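Local coordinates for protein fucose-specific lectin (Aleuria aurantia, PDB 6GKE) that binds L-fucose through five sites set between adjacent blades of a six-bladed beta-propeller, with strongest preference for alpha-1,6-linked core fucose on glycoproteins, at residues 192-196 and 197-201; 184-187 and 188-192; 147-150 and 151-155. The protein carries 1 engineered substitution. All blocks are in the same frame, centred on the assembly; numbering follows the deposited sequence.

Contact 1 (192-196 and 197-201). With FUC (alpha-L-fucopyranose), chain E.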
ATOM      1  N   HIS A 192       0.659  25.729  19.699  1.00  5.16           N
ATOM      2  CA  HIS A 192      -0.363  26.359  20.536  1.00  5.25           C
ATOM      3  C   HIS A 192      -0.194  25.816  21.954  1.00  5.28           C
ATOM      4  O   HIS A 192       0.080  24.631  22.129  1.00  5.78           O
ATOM      5  CB  HIS A 192      -1.774  26.137  19.967  1.00  5.92           C
ATOM      6  CG  HIS A 192      -2.634  27.356  20.026  1.00  6.48           C
ATOM      7  ND1 HIS A 192      -2.290  28.517  19.366  1.00  7.20           N
ATOM      8  CD2 HIS A 192      -3.815  27.590  20.639  1.00  6.66           C
ATOM      9  CE1 HIS A 192      -3.224  29.419  19.583  1.00  7.61           C
ATOM     10  NE2 HIS A 192      -4.168  28.882  20.367  1.00  7.39           N
ATOM     11  N   CYS A 193      -0.362  26.696  22.947  1.00  5.13           N
ATOM     12  CA  CYS A 193       0.060  26.420  24.310  1.00  5.44           C
ATOM     13  C   CYS A 193      -1.055  26.696  25.315  1.00  5.47           C
ATOM     14  O   CYS A 193      -1.724  27.714  25.220  1.00  6.06           O
ATOM     15  CB  CYS A 193       1.207  27.333  24.719  1.00  5.84           C
ATOM     16  SG  CYS A 193       2.598  27.368  23.564  1.00  6.55           S
ATOM     17  N   TRP A 194      -1.156  25.831  26.326  1.00  5.58           N
ATOM     18  CA  TRP A 194      -1.978  26.066  27.500  1.00  5.91           C
ATOM     19  C   TRP A 194      -1.109  25.844  28.734  1.00  6.20           C
ATOM     20  O   TRP A 194      -0.561  24.766  28.882  1.00  6.59           O
ATOM     21  CB  TRP A 194      -3.185  25.122  27.534  1.00  6.24           C
ATOM     22  CG  TRP A 194      -4.044  25.268  28.754  1.00  6.68           C
ATOM     23  CD1 TRP A 194      -3.790  24.820  30.018  1.00  6.79           C
ATOM     24  CD2 TRP A 194      -5.332  25.905  28.817  1.00  6.90           C
ATOM     25  NE1 TRP A 194      -4.817  25.151  30.862  1.00  7.38           N
ATOM     26  CE2 TRP A 194      -5.788  25.801  30.148  1.00  7.33           C
ATOM     27  CE3 TRP A 194      -6.147  26.534  27.871  1.00  7.04           C
ATOM     28  CZ2 TRP A 194      -7.025  26.303  30.550  1.00  7.86           C
ATOM     29  CZ3 TRP A 194      -7.370  27.025  28.269  1.00  7.92           C
ATOM     30  CH2 TRP A 194      -7.801  26.911  29.591  1.00  8.04           C
ATOM     31  N   ASP A 195      -1.018  26.856  29.601  1.00  6.87           N
ATOM     32  CA  ASP A 195      -0.291  26.719  30.866  1.00  8.21           C
ATOM     33  C   ASP A 195      -1.234  26.684  32.075  1.00  9.41           C
ATOM     34  O   ASP A 195      -0.958  25.965  33.039  1.00 11.00           O
ATOM     35  CB  ASP A 195       0.728  27.841  31.055  1.00  9.12           C
ATOM     36  CG  ASP A 195       1.948  27.719  30.166  1.00  9.74           C
ATOM     37  OD1 ASP A 195       2.333  26.583  29.841  1.00 10.73           O
ATOM     38  OD2 ASP A 195       2.505  28.771  29.818  1.00 11.71           O
ATOM     39  N   SER A 196      -2.295  27.495  32.064  1.00 10.05           N
ATOM     40  CA  SER A 196      -3.110  27.632  33.268  1.00 11.77           C
ATOM     41  C   SER A 196      -4.586  27.870  32.944  1.00 10.93           C
ATOM     42  O   SER A 196      -5.431  27.100  33.402  1.00 11.93           O
ATOM     43  CB  SER A 196      -2.572  28.715  34.179  1.00 14.12           C
ATOM     44  OG  SER A 196      -2.483  29.957  33.502  1.00 16.10           O
ATOM     45  N   ASN A 197      -4.902  28.943  32.199  1.00 10.89           N
ATOM     46  CA  ASN A 197      -6.274  29.423  32.069  0.60 11.03           C
ATOM     47  C   ASN A 197      -6.611  29.880  30.643  1.00 10.29           C
ATOM     48  O   ASN A 197      -7.692  30.417  30.420  1.00 11.65           O
ATOM     49  CB  ASN A 197      -6.527  30.583  33.036  0.60 12.86           C
ATOM     50  CG  ASN A 197      -5.655  31.794  32.769  0.60 14.89           C
ATOM     51  OD1 ASN A 197      -4.794  31.784  31.886  0.60 15.28           O
ATOM     52  ND2 ASN A 197      -5.872  32.852  33.534  0.60 17.48           N
ATOM     53  N   SER A 198      -5.697  29.691  29.684  1.00  9.09           N
ATOM     54  CA  SER A 198      -5.906  30.226  28.343  1.00  9.19           C
ATOM     55  C   SER A 198      -4.947  29.566  27.355  1.00  7.44           C
ATOM     56  O   SER A 198      -3.867  29.109  27.722  1.00  8.20           O
ATOM     57  CB  SER A 198      -5.711  31.720  28.321  1.00 10.87           C
ATOM     58  OG  SER A 198      -4.391  32.040  28.722  1.00 13.52           O
ATOM     59  N   TRP A 199      -5.364  29.550  26.088  1.00  6.97           N
ATOM     60  CA  TRP A 199      -4.512  29.156  24.980  1.00  6.53           C
ATOM     61  C   TRP A 199      -3.763  30.374  24.445  1.00  6.44           C
ATOM     62  O   TRP A 199      -4.343  31.452  24.297  1.00  7.05           O
ATOM     63  CB  TRP A 199      -5.327  28.512  23.855  1.00  6.63           C
ATOM     64  CG  TRP A 199      -5.811  27.139  24.182  1.00  6.29           C
ATOM     65  CD1 TRP A 199      -7.041  26.784  24.651  1.00  6.30           C
ATOM     66  CD2 TRP A 199      -5.056  25.923  24.067  1.00  6.13           C
ATOM     67  NE1 TRP A 199      -7.099  25.432  24.840  1.00  6.32           N
ATOM     68  CE2 TRP A 199      -5.892  24.876  24.508  1.00  6.06           C
ATOM     69  CE3 TRP A 199      -3.759  25.617  23.647  1.00  6.38           C
ATOM     70  CZ2 TRP A 199      -5.473  23.546  24.525  1.00  6.21           C
ATOM     71  CZ3 TRP A 199      -3.342  24.304  23.669  1.00  6.36           C
ATOM     72  CH2 TRP A 199      -4.191  23.282  24.099  1.00  6.43           C
ATOM     73  N   TYR A 200      -2.497  30.172  24.081  1.00  6.39           N
ATOM     74  CA  TYR A 200      -1.724  31.228  23.453  1.00  6.59           C
ATOM     75  C   TYR A 200      -0.787  30.634  22.401  1.00  6.36           C
ATOM     76  O   TYR A 200      -0.436  29.454  22.431  1.00  6.61           O
ATOM     77  CB  TYR A 200      -0.959  32.046  24.495  1.00  7.09           C
ATOM     78  CG  TYR A 200       0.130  31.314  25.238  1.00  7.50           C
ATOM     79  CD1 TYR A 200       1.426  31.271  24.749  1.00  7.66           C
ATOM     80  CD2 TYR A 200      -0.129  30.689  26.445  1.00  7.66           C
ATOM     81  CE1 TYR A 200       2.439  30.636  25.447  1.00  8.23           C
ATOM     82  CE2 TYR A 200       0.872  30.038  27.151  1.00  8.04           C
ATOM     83  CZ  TYR A 200       2.162  30.009  26.649  1.00  8.14           C
ATOM     84  OH  TYR A 200       3.169  29.379  27.324  1.00  9.39           O
ATOM     85  N   VAL A 201      -0.384  31.491  21.463  1.00  6.33           N
ATOM     86  CA  VAL A 201       0.499  31.090  20.376  1.00  6.22           C
ATOM     87  C   VAL A 201       1.918  30.917  20.929  1.00  5.86           C
ATOM     88  O   VAL A 201       2.466  31.825  21.542  1.00  6.61           O
ATOM     89  CB  VAL A 201       0.459  32.113  19.227  1.00  7.15           C
ATOM     90  CG1 VAL A 201       1.486  31.794  18.153  1.00  8.01           C
ATOM     91  CG2 VAL A 201      -0.934  32.223  18.629  1.00  7.37           C
TER
HETATM   92  C1  FUC E 405     -10.058  22.676  29.725  1.00  9.58           C
HETATM   93  C2  FUC E 405     -10.230  22.923  28.232  1.00  8.46           C
HETATM   94  C3  FUC E 405      -8.996  23.668  27.703  1.00  7.36           C
HETATM   95  C4  FUC E 405      -7.720  22.896  28.049  1.00  7.18           C
HETATM   96  C5  FUC E 405      -7.661  22.775  29.567  1.00  7.93           C
HETATM   97  C6  FUC E 405      -6.409  22.072  30.048  1.00  8.49           C
HETATM   98  O1  FUC E 405     -10.170  23.937  30.382  1.00 10.92           O
HETATM   99  O2  FUC E 405     -11.449  23.654  27.995  1.00 10.29           O
HETATM  100  O3  FUC E 405      -9.112  23.904  26.300  1.00  6.84           O
HETATM  101  O4  FUC E 405      -7.730  21.572  27.511  1.00  6.83           O
HETATM  102  O5  FUC E 405      -8.802  22.046  30.024  1.00  8.61           O
HETATM  103  O   HOH W   1      -2.294  29.406  29.814  1.00  9.66           O
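The beta hairpin formed by the two outer strands of one propeller blade, 188-194 and 199-207, carries at its turn a pair of tryptophans that lines a fucose pocket. Trp194 and Trp199 lie on the same face of the hairpin, and their indoles meet as a T-shaped pair: the benzo edge of Trp194, through CE3, points at the pyrrole face of Trp199, with the planes 63° apart. Trp194 CB sits squarely over the six-membered ring of Trp199, 3.8 Å from the centroid. A chi1 of 177°, which turns CG away from the backbone N, sends the Trp194 indole between the turn and the sugar. The backbone from Asn197 to Ser198 runs beneath one face, while the methyl end of the fucose lies over the other, its C6 3.6 Å from Trp194 NE1. Trp199 meets the same sugar in its ring plane, donating from NE1 to O3 of the fucose at 2.9 Å and 162°. The imidazole of His192 lies almost parallel to the six-membered ring of Trp199 but is slid so far aside that overlap is slight. Phe159 stacks on His192 and also meets Trp199, extending the aromatic cluster.

On the reverse face of the hairpin, Cys193 and Tyr200 form the hydrogen-bonded pair, joined by reciprocal backbone bonds. Cys193 CB sits over the phenol face, 3.5 Å from the centroid, and SG approaches more obliquely. A water accepts from Asp195 N and donates to Ser198 O, bridging the two sides of the turn. The carboxylate of Asp195 is shared: OD1 forms a salt bridge with Arg179, which binds the fucose of the adjoining site, and Tyr200 OH donates to Asp195 OD2 at 2.7 Å, from above the carboxylate plane.

Contact 2 (184-187 and 188-192). With FUC (alpha-L-fucopyranose), chain F.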
ATOM      1  N   ALA A 184       0.593  25.007   9.667  1.00  6.26           N
ATOM      2  CA  ALA A 184      -0.250  26.122   9.272  1.00  7.00           C
ATOM      3  C   ALA A 184      -0.211  26.287   7.754  1.00  7.80           C
ATOM      4  O   ALA A 184       0.577  25.643   7.064  1.00  7.74           O
ATOM      5  CB  ALA A 184       0.207  27.375   9.974  1.00  7.65           C
ATOM      6  N   THR A 185      -1.051  27.193   7.245  1.00  8.95           N
ATOM      7  CA  THR A 185      -1.264  27.339   5.814  1.00 10.26           C
ATOM      8  C   THR A 185      -0.010  27.839   5.079  1.00 10.70           C
ATOM      9  O   THR A 185       0.041  27.712   3.872  1.00 13.40           O
ATOM     10  CB  THR A 185      -2.469  28.246   5.522  1.00 11.04           C
ATOM     11  OG1 THR A 185      -2.323  29.473   6.240  1.00 11.64           O
ATOM     12  CG2 THR A 185      -3.783  27.591   5.890  1.00 11.41           C
ATOM     13  N   ASP A 186       0.975  28.407   5.790  1.00 10.37           N
ATOM     14  CA  ASP A 186       2.264  28.815   5.198  1.00 10.60           C
ATOM     15  C   ASP A 186       3.284  27.663   5.212  1.00 10.09           C
ATOM     16  O   ASP A 186       4.462  27.890   4.947  1.00 11.07           O
ATOM     17  CB  ASP A 186       2.826  30.054   5.903  1.00 11.13           C
ATOM     18  CG  ASP A 186       3.038  29.905   7.400  1.00 11.00           C
ATOM     19  OD1 ASP A 186       2.546  28.904   7.981  1.00 10.64           O
ATOM     20  OD2 ASP A 186       3.691  30.793   7.978  1.00 11.92           O
ATOM     21  N   ASN A 187       2.827  26.443   5.533  1.00  8.97           N
ATOM     22  CA  ASN A 187       3.635  25.200   5.632  1.00  8.48           C
ATOM     23  C   ASN A 187       4.607  25.212   6.819  1.00  7.68           C
ATOM     24  O   ASN A 187       5.402  24.282   6.966  1.00  7.91           O
ATOM     25  CB  ASN A 187       4.375  24.871   4.334  1.00  9.32           C
ATOM     26  CG  ASN A 187       3.432  24.397   3.251  1.00 10.47           C
ATOM     27  OD1 ASN A 187       2.448  23.720   3.524  1.00 11.06           O
ATOM     28  ND2 ASN A 187       3.734  24.734   2.011  1.00 13.23           N
ATOM     29  N   LYS A 188       4.510  26.210   7.697  1.00  7.70           N
ATOM     30  CA  LYS A 188       5.295  26.190   8.909  1.00  7.83           C
ATOM     31  C   LYS A 188       4.585  25.343   9.961  1.00  7.25           C
ATOM     32  O   LYS A 188       3.373  25.465  10.162  1.00  7.51           O
ATOM     33  CB  LYS A 188       5.475  27.599   9.469  1.00  9.64           C
ATOM     34  CG  LYS A 188       6.314  28.523   8.606  1.00 12.69           C
ATOM     35  CD  LYS A 188       7.765  28.578   8.994  1.00 16.34           C
ATOM     36  CE  LYS A 188       8.535  29.650   8.249  1.00 18.57           C
ATOM     37  NZ  LYS A 188       8.256  29.629   6.795  1.00 21.30           N
ATOM     38  N   ILE A 189       5.363  24.516  10.658  1.00  6.82           N
ATOM     39  CA  ILE A 189       4.928  23.904  11.908  0.50  6.84           C
ATOM     40  C   ILE A 189       4.808  25.035  12.928  1.00  6.29           C
ATOM     41  O   ILE A 189       5.744  25.822  13.070  1.00  6.94           O
ATOM     42  CB  ILE A 189       5.896  22.822  12.434  0.50  7.73           C
ATOM     43  CG1 ILE A 189       6.446  21.908  11.335  0.50  8.35           C
ATOM     44  CG2 ILE A 189       5.217  22.013  13.533  0.50  8.03           C
ATOM     45  CD1 ILE A 189       5.390  21.078  10.666  0.50  8.78           C
ATOM     46  N   ARG A 190       3.670  25.099  13.620  1.00  5.97           N
ATOM     47  CA  ARG A 190       3.406  26.089  14.648  1.00  5.79           C
ATOM     48  C   ARG A 190       2.984  25.363  15.927  1.00  5.37           C
ATOM     49  O   ARG A 190       2.759  24.158  15.927  1.00  5.92           O
ATOM     50  CB  ARG A 190       2.301  27.044  14.191  1.00  6.62           C
ATOM     51  CG  ARG A 190       2.612  27.821  12.924  1.00  7.38           C
ATOM     52  CD  ARG A 190       3.619  28.927  13.144  1.00  8.10           C
ATOM     53  NE  ARG A 190       3.747  29.746  11.950  1.00  8.23           N
ATOM     54  CZ  ARG A 190       4.540  30.805  11.843  1.00  7.88           C
ATOM     55  NH1 ARG A 190       5.251  31.217  12.882  1.00  9.09           N
ATOM     56  NH2 ARG A 190       4.617  31.438  10.683  1.00  8.80           N
ATOM     57  N   GLU A 191       2.873  26.140  17.005  1.00  5.10           N
ATOM     58  CA  GLU A 191       2.684  25.625  18.347  1.00  5.24           C
ATOM     59  C   GLU A 191       1.583  26.430  19.034  1.00  5.30           C
ATOM     60  O   GLU A 191       1.600  27.655  18.991  1.00  5.72           O
ATOM     61  CB  GLU A 191       4.003  25.763  19.108  1.00  5.60           C
ATOM     62  CG  GLU A 191       3.982  25.291  20.548  1.00  5.64           C
ATOM     63  CD  GLU A 191       5.265  25.634  21.286  1.00  5.84           C
ATOM     64  OE1 GLU A 191       5.686  26.806  21.191  1.00  6.28           O
ATOM     65  OE2 GLU A 191       5.834  24.748  21.967  1.00  6.15           O
ATOM     66  N   HIS A 192       0.659  25.729  19.699  1.00  5.16           N
ATOM     67  CA  HIS A 192      -0.363  26.359  20.536  1.00  5.25           C
ATOM     68  C   HIS A 192      -0.194  25.816  21.954  1.00  5.28           C
ATOM     69  O   HIS A 192       0.080  24.631  22.129  1.00  5.78           O
ATOM     70  CB  HIS A 192      -1.774  26.137  19.967  1.00  5.92           C
ATOM     71  CG  HIS A 192      -2.634  27.356  20.026  1.00  6.48           C
ATOM     72  ND1 HIS A 192      -2.290  28.517  19.366  1.00  7.20           N
ATOM     73  CD2 HIS A 192      -3.815  27.590  20.639  1.00  6.66           C
ATOM     74  CE1 HIS A 192      -3.224  29.419  19.583  1.00  7.61           C
ATOM     75  NE2 HIS A 192      -4.168  28.882  20.367  1.00  7.39           N
TER
HETATM   76  C1  FUC F 406       6.406  28.502  25.812  1.00  8.04           C
HETATM   77  C2  FUC F 406       6.493  28.295  24.309  1.00  7.46           C
HETATM   78  C3  FUC F 406       7.761  27.520  23.954  1.00  7.22           C
HETATM   79  C4  FUC F 406       7.792  26.207  24.735  1.00  7.13           C
HETATM   80  C5  FUC F 406       7.752  26.531  26.223  1.00  7.41           C
HETATM   81  C6  FUC F 406       7.761  25.284  27.096  1.00  7.52           C
HETATM   82  O1  FUC F 406       7.436  29.412  26.173  1.00  8.97           O
HETATM   83  O2  FUC F 406       6.454  29.570  23.649  1.00  8.45           O
HETATM   84  O3  FUC F 406       7.861  27.334  22.542  1.00  7.07           O
HETATM   85  O4  FUC F 406       6.653  25.397  24.437  1.00  6.83           O
HETATM   86  O5  FUC F 406       6.551  27.261  26.513  1.00  7.61           O
HETATM   87  O   HOH W   2       7.182  27.068   5.496  1.00 16.26           O
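Lys188, the first residue of strand 188-194, meets the type I beta turn of Ala184 to Asn187 through both backbone and side chain. Its carbonyl O accepts from Ala184 N at 2.9 Å, closing the chain reversal, while its own N-H makes a weak bond of 3.3 Å to Asp186 OD1. The Lys188 side chain lays CB and CG against the Asp186 carboxylate. Bends at chi2 and chi4 carry NZ onward to Ser207 and to a water that in turn donates to Asp186 O. Ile189 next turns its side chain from the turn toward Phe204 on the neighbouring strand. Arg190 returns to the turn: its CG rests 3.8 Å from Ala184 CB, and a bend at chi2 (-74°) lets the guanidinium meet Asp186. Arg190 NH2 donates to the syn lone pair of Asp186 OD2 at 2.9 Å, with carboxylate and guanidinium only 9° from coplanar. Glu191 faces the fucose pocket, where O3 and O4 of the sugar donate to OE1 and OE2, at 2.6 and 2.7 Å. Tyr181 OH and Phe204 N also bond this carboxylate.

The two acids play different parts, Asp186 in the turn and Glu191 on the strand. The in-plane salt bridge to Arg190, with a weak backbone bond beside it, would probably favour ionised Asp186, whereas the fork of Glu191 reads two neighbouring fucose hydroxyls.

Contact 3 (147-150 and 151-155). With FUC (alpha-L-fucopyranose), chain B; NDG (2-acetamido-2-deoxy-alpha-D-glucopyranose), chain C.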
ATOM      1  N   TYR A 147     -11.589  17.809  22.161  1.00  4.81           N
ATOM      2  CA  TYR A 147     -12.581  17.196  23.053  1.00  5.07           C
ATOM      3  C   TYR A 147     -11.866  16.835  24.360  1.00  5.19           C
ATOM      4  O   TYR A 147     -10.694  16.459  24.365  1.00  5.71           O
ATOM      5  CB  TYR A 147     -13.348  16.033  22.392  1.00  5.31           C
ATOM      6  CG  TYR A 147     -14.835  16.283  22.436  1.00  5.44           C
ATOM      7  CD1 TYR A 147     -15.412  17.196  21.564  1.00  5.85           C
ATOM      8  CD2 TYR A 147     -15.646  15.739  23.423  1.00  6.01           C
ATOM      9  CE1 TYR A 147     -16.746  17.554  21.663  1.00  6.30           C
ATOM     10  CE2 TYR A 147     -16.985  16.089  23.536  1.00  6.45           C
ATOM     11  CZ  TYR A 147     -17.536  17.004  22.656  1.00  6.36           C
ATOM     12  OH  TYR A 147     -18.844  17.386  22.761  1.00  7.81           O
ATOM     13  N   VAL A 148     -12.602  16.984  25.460  1.00  5.19           N
ATOM     14  CA  VAL A 148     -12.051  17.054  26.808  1.00  5.49           C
ATOM     15  C   VAL A 148     -12.674  15.966  27.682  1.00  5.77           C
ATOM     16  O   VAL A 148     -13.896  15.918  27.793  1.00  6.49           O
ATOM     17  CB  VAL A 148     -12.378  18.437  27.406  1.00  6.39           C
ATOM     18  CG1 VAL A 148     -12.041  18.537  28.886  1.00  7.06           C
ATOM     19  CG2 VAL A 148     -11.716  19.556  26.616  1.00  6.86           C
ATOM     20  N   TRP A 149     -11.841  15.156  28.347  1.00  5.71           N
ATOM     21  CA  TRP A 149     -12.290  14.279  29.431  0.50  6.34           C
ATOM     22  C   TRP A 149     -11.576  14.681  30.715  1.00  6.32           C
ATOM     23  O   TRP A 149     -10.383  14.417  30.856  1.00  7.39           O
ATOM     24  CB  TRP A 149     -12.004  12.792  29.192  0.50  7.40           C
ATOM     25  CG  TRP A 149     -12.326  11.964  30.404  0.50  8.38           C
ATOM     26  CD1 TRP A 149     -11.584  11.773  31.540  0.50  9.05           C
ATOM     27  CD2 TRP A 149     -13.550  11.246  30.614  0.50  9.40           C
ATOM     28  NE1 TRP A 149     -12.262  10.979  32.429  0.50  9.46           N
ATOM     29  CE2 TRP A 149     -13.470  10.633  31.881  0.50  9.55           C
ATOM     30  CE3 TRP A 149     -14.694  11.055  29.839  0.50  9.55           C
ATOM     31  CZ2 TRP A 149     -14.502   9.843  32.386  0.50  9.89           C
ATOM     32  CZ3 TRP A 149     -15.713  10.276  30.337  0.50  9.71           C
ATOM     33  CH2 TRP A 149     -15.613   9.675  31.590  0.50 10.03           C
ATOM     34  N   SER A 150     -12.309  15.292  31.639  1.00  7.47           N
ATOM     35  CA  SER A 150     -11.840  15.467  33.006  1.00  8.48           C
ATOM     36  C   SER A 150     -13.002  15.094  33.938  1.00  9.12           C
ATOM     37  O   SER A 150     -13.342  15.823  34.864  1.00 11.22           O
ATOM     38  CB  SER A 150     -11.264  16.859  33.252  1.00  9.18           C
ATOM     39  OG  SER A 150     -10.004  17.041  32.595  1.00  9.29           O
ATOM     40  N   GLY A 151     -13.590  13.924  33.656  1.00  9.05           N
ATOM     41  CA  GLY A 151     -14.686  13.309  34.406  1.00  9.54           C
ATOM     42  C   GLY A 151     -15.855  12.915  33.510  1.00  9.39           C
ATOM     43  O   GLY A 151     -16.594  11.988  33.811  1.00  9.95           O
ATOM     44  N   LYS A 152     -16.036  13.660  32.420  1.00  9.41           N
ATOM     45  CA  LYS A 152     -17.092  13.474  31.426  1.00  8.85           C
ATOM     46  C   LYS A 152     -16.568  14.094  30.132  1.00  8.10           C
ATOM     47  O   LYS A 152     -15.761  15.007  30.203  1.00 10.39           O
ATOM     48  CB  LYS A 152     -18.376  14.225  31.802  1.00 10.85           C
ATOM     49  CG  LYS A 152     -19.076  13.809  33.085  1.00 12.50           C
ATOM     50  CD  LYS A 152     -19.722  12.450  32.984  1.00 14.94           C
ATOM     51  CE  LYS A 152     -20.310  11.973  34.295  1.00 17.88           C
ATOM     52  NZ  LYS A 152     -21.519  12.741  34.672  1.00 20.18           N
ATOM     53  N   TRP A 153     -17.029  13.628  28.971  1.00  7.33           N
ATOM     54  CA  TRP A 153     -16.628  14.242  27.711  1.00  6.99           C
ATOM     55  C   TRP A 153     -17.382  15.556  27.486  1.00  7.21           C
ATOM     56  O   TRP A 153     -18.604  15.606  27.577  1.00  8.31           O
ATOM     57  CB  TRP A 153     -16.871  13.302  26.532  1.00  7.04           C
ATOM     58  CG  TRP A 153     -15.910  12.161  26.465  1.00  6.70           C
ATOM     59  CD1 TRP A 153     -16.187  10.851  26.709  1.00  6.55           C
ATOM     60  CD2 TRP A 153     -14.515  12.221  26.121  1.00  6.25           C
ATOM     61  NE1 TRP A 153     -15.061  10.091  26.552  1.00  6.55           N
ATOM     62  CE2 TRP A 153     -14.021  10.903  26.182  1.00  6.16           C
ATOM     63  CE3 TRP A 153     -13.641  13.249  25.737  1.00  6.26           C
ATOM     64  CZ2 TRP A 153     -12.693  10.591  25.903  1.00  6.35           C
ATOM     65  CZ3 TRP A 153     -12.330  12.937  25.449  1.00  6.47           C
ATOM     66  CH2 TRP A 153     -11.864  11.624  25.533  1.00  6.37           C
ATOM     67  N   THR A 154     -16.634  16.597  27.116  1.00  7.25           N
ATOM     68  CA  THR A 154     -17.231  17.847  26.682  0.50  7.46           C
ATOM     69  C   THR A 154     -16.290  18.521  25.675  1.00  6.45           C
ATOM     70  O   THR A 154     -15.114  18.201  25.585  1.00  6.58           O
ATOM     71  CB  THR A 154     -17.592  18.726  27.886  0.50  8.50           C
ATOM     72  OG1 THR A 154     -18.555  19.695  27.473  0.50  9.14           O
ATOM     73  CG2 THR A 154     -16.393  19.427  28.489  0.50  8.59           C
ATOM     74  N   ALA A 155     -16.850  19.450  24.905  1.00  6.22           N
ATOM     75  CA  ALA A 155     -16.057  20.170  23.927  1.00  6.03           C
ATOM     76  C   ALA A 155     -15.075  21.103  24.641  1.00  5.85           C
ATOM     77  O   ALA A 155     -15.371  21.654  25.707  1.00  6.43           O
ATOM     78  CB  ALA A 155     -16.951  20.937  22.989  1.00  6.50           C
TER
HETATM   79  C1  FUC B   2     -13.832   5.283  30.293  1.00  8.32           C
HETATM   80  C2  FUC B   2     -14.252   5.619  28.868  1.00  7.36           C
HETATM   81  C3  FUC B   2     -14.311   7.128  28.671  1.00  6.62           C
HETATM   82  C4  FUC B   2     -12.964   7.733  29.060  1.00  6.32           C
HETATM   83  C5  FUC B   2     -12.670   7.381  30.513  1.00  6.80           C
HETATM   84  C6  FUC B   2     -11.355   7.947  31.018  1.00  7.09           C
HETATM   85  O2  FUC B   2     -15.532   5.041  28.592  1.00  8.65           O
HETATM   86  O3  FUC B   2     -14.698   7.437  27.327  1.00  6.57           O
HETATM   87  O4  FUC B   2     -11.892   7.208  28.264  1.00  6.36           O
HETATM   88  O5  FUC B   2     -12.620   5.950  30.648  1.00  7.10           O
HETATM   89  C1  NDG C   1     -17.518   7.435  34.001  1.00 25.30           C
HETATM   90  C2  NDG C   1     -18.714   6.674  33.441  1.00 25.30           C
HETATM   91  C3  NDG C   1     -18.463   5.175  33.549  1.00 24.30           C
HETATM   92  C4  NDG C   1     -17.143   4.810  32.876  1.00 21.42           C
HETATM   93  C5  NDG C   1     -15.987   5.670  33.379  1.00 18.83           C
HETATM   94  C6  NDG C   1     -14.719   5.431  32.570  1.00 13.55           C
HETATM   95  C7  NDG C   1     -20.934   7.730  33.545  1.00 31.14           C
HETATM   96  C8  NDG C   1     -22.134   8.004  34.405  1.00 31.69           C
HETATM   97  O5  NDG C   1     -16.336   7.054  33.295  1.00 21.87           O
HETATM   98  O3  NDG C   1     -19.537   4.472  32.916  1.00 27.74           O
HETATM   99  O4  NDG C   1     -16.835   3.430  33.095  1.00 26.43           O
HETATM  100  O6  NDG C   1     -14.885   5.699  31.160  1.00  9.82           O
HETATM  101  O7  NDG C   1     -20.885   8.126  32.388  1.00 32.64           O
HETATM  102  N2  NDG C   1     -19.947   7.037  34.127  1.00 29.08           N
HETATM  103  O1  NDG C   1     -17.362   7.155  35.397  1.00 30.16           O
HETATM  104  O   HOH W   3     -20.198  16.646  24.977  1.00 11.95           O
HETATM  105  O   HOH W   4     -14.604  16.754  31.750  1.00 14.51           O
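Trp149 and Trp153 stand at about a right angle to each other beside the turn of the hairpin of strands 142-149 and 153-162, the benzo edge of Trp149 directed at the pyrrole face of Trp153 with planes at 66°. The closest approach is Trp149 CE3 to Trp153 NE1, 3.4 Å, and Trp149 CB lies over the Trp153 six-membered ring. Gly151 and Lys152 back one face of the Trp149 indole; the fucose methyl C6 lies against the opposite face, 3.5 Å from Trp149 NE1. The linked N-acetylglucosamine comes to the indole rim, its O5 3.2 Å from Trp149 CH2. With CG anti to the carbonyl carbon (chi1 -73°), Trp153 donates from NE1 to fucose O3, 2.8 Å away in the ring plane. Tyr147 instead lies flat over the Thr154-Ala155 backbone, Ala155 CA 3.8 Å from its ring centroid, and turns an edge to Trp153 CE3.

Val148 and Thr154 form the hydrogen-bonded pair between the Tyr147-Ala155 and Trp149-Trp153 positions, with side chains on the other face of the sheet. In the blade, strand 142-149 runs between 129-134 and 153-162: Trp149 rests on Ile130, Trp153 on Val132, and the loop residues Leu102 and Val105 also touch Trp153.

In the fold
The three contacts sample two successive blades of the propeller. Contacts 1 and 2 share His192, their centres 16 Å apart; strand 188-194 leads from the turn of contact 2 to Glu191 and on to the hairpin end of contact 1. The tryptophans of contact 1 serve one fucose, while its Tyr200 touches the one that Glu191 holds. Arg179 ties these together, for it pairs with Asp195 of contact 1 and hydrogen-bonds the fucose held by contact 2. Contact 3 repeats the tryptophan-pair hairpin of contact 1 one blade earlier, at about 18 Å between centres and about 8 Å between nearest atoms. Arg131 and Glu146, from the blade of contact 3, also hydrogen-bond the fucose of contact 1.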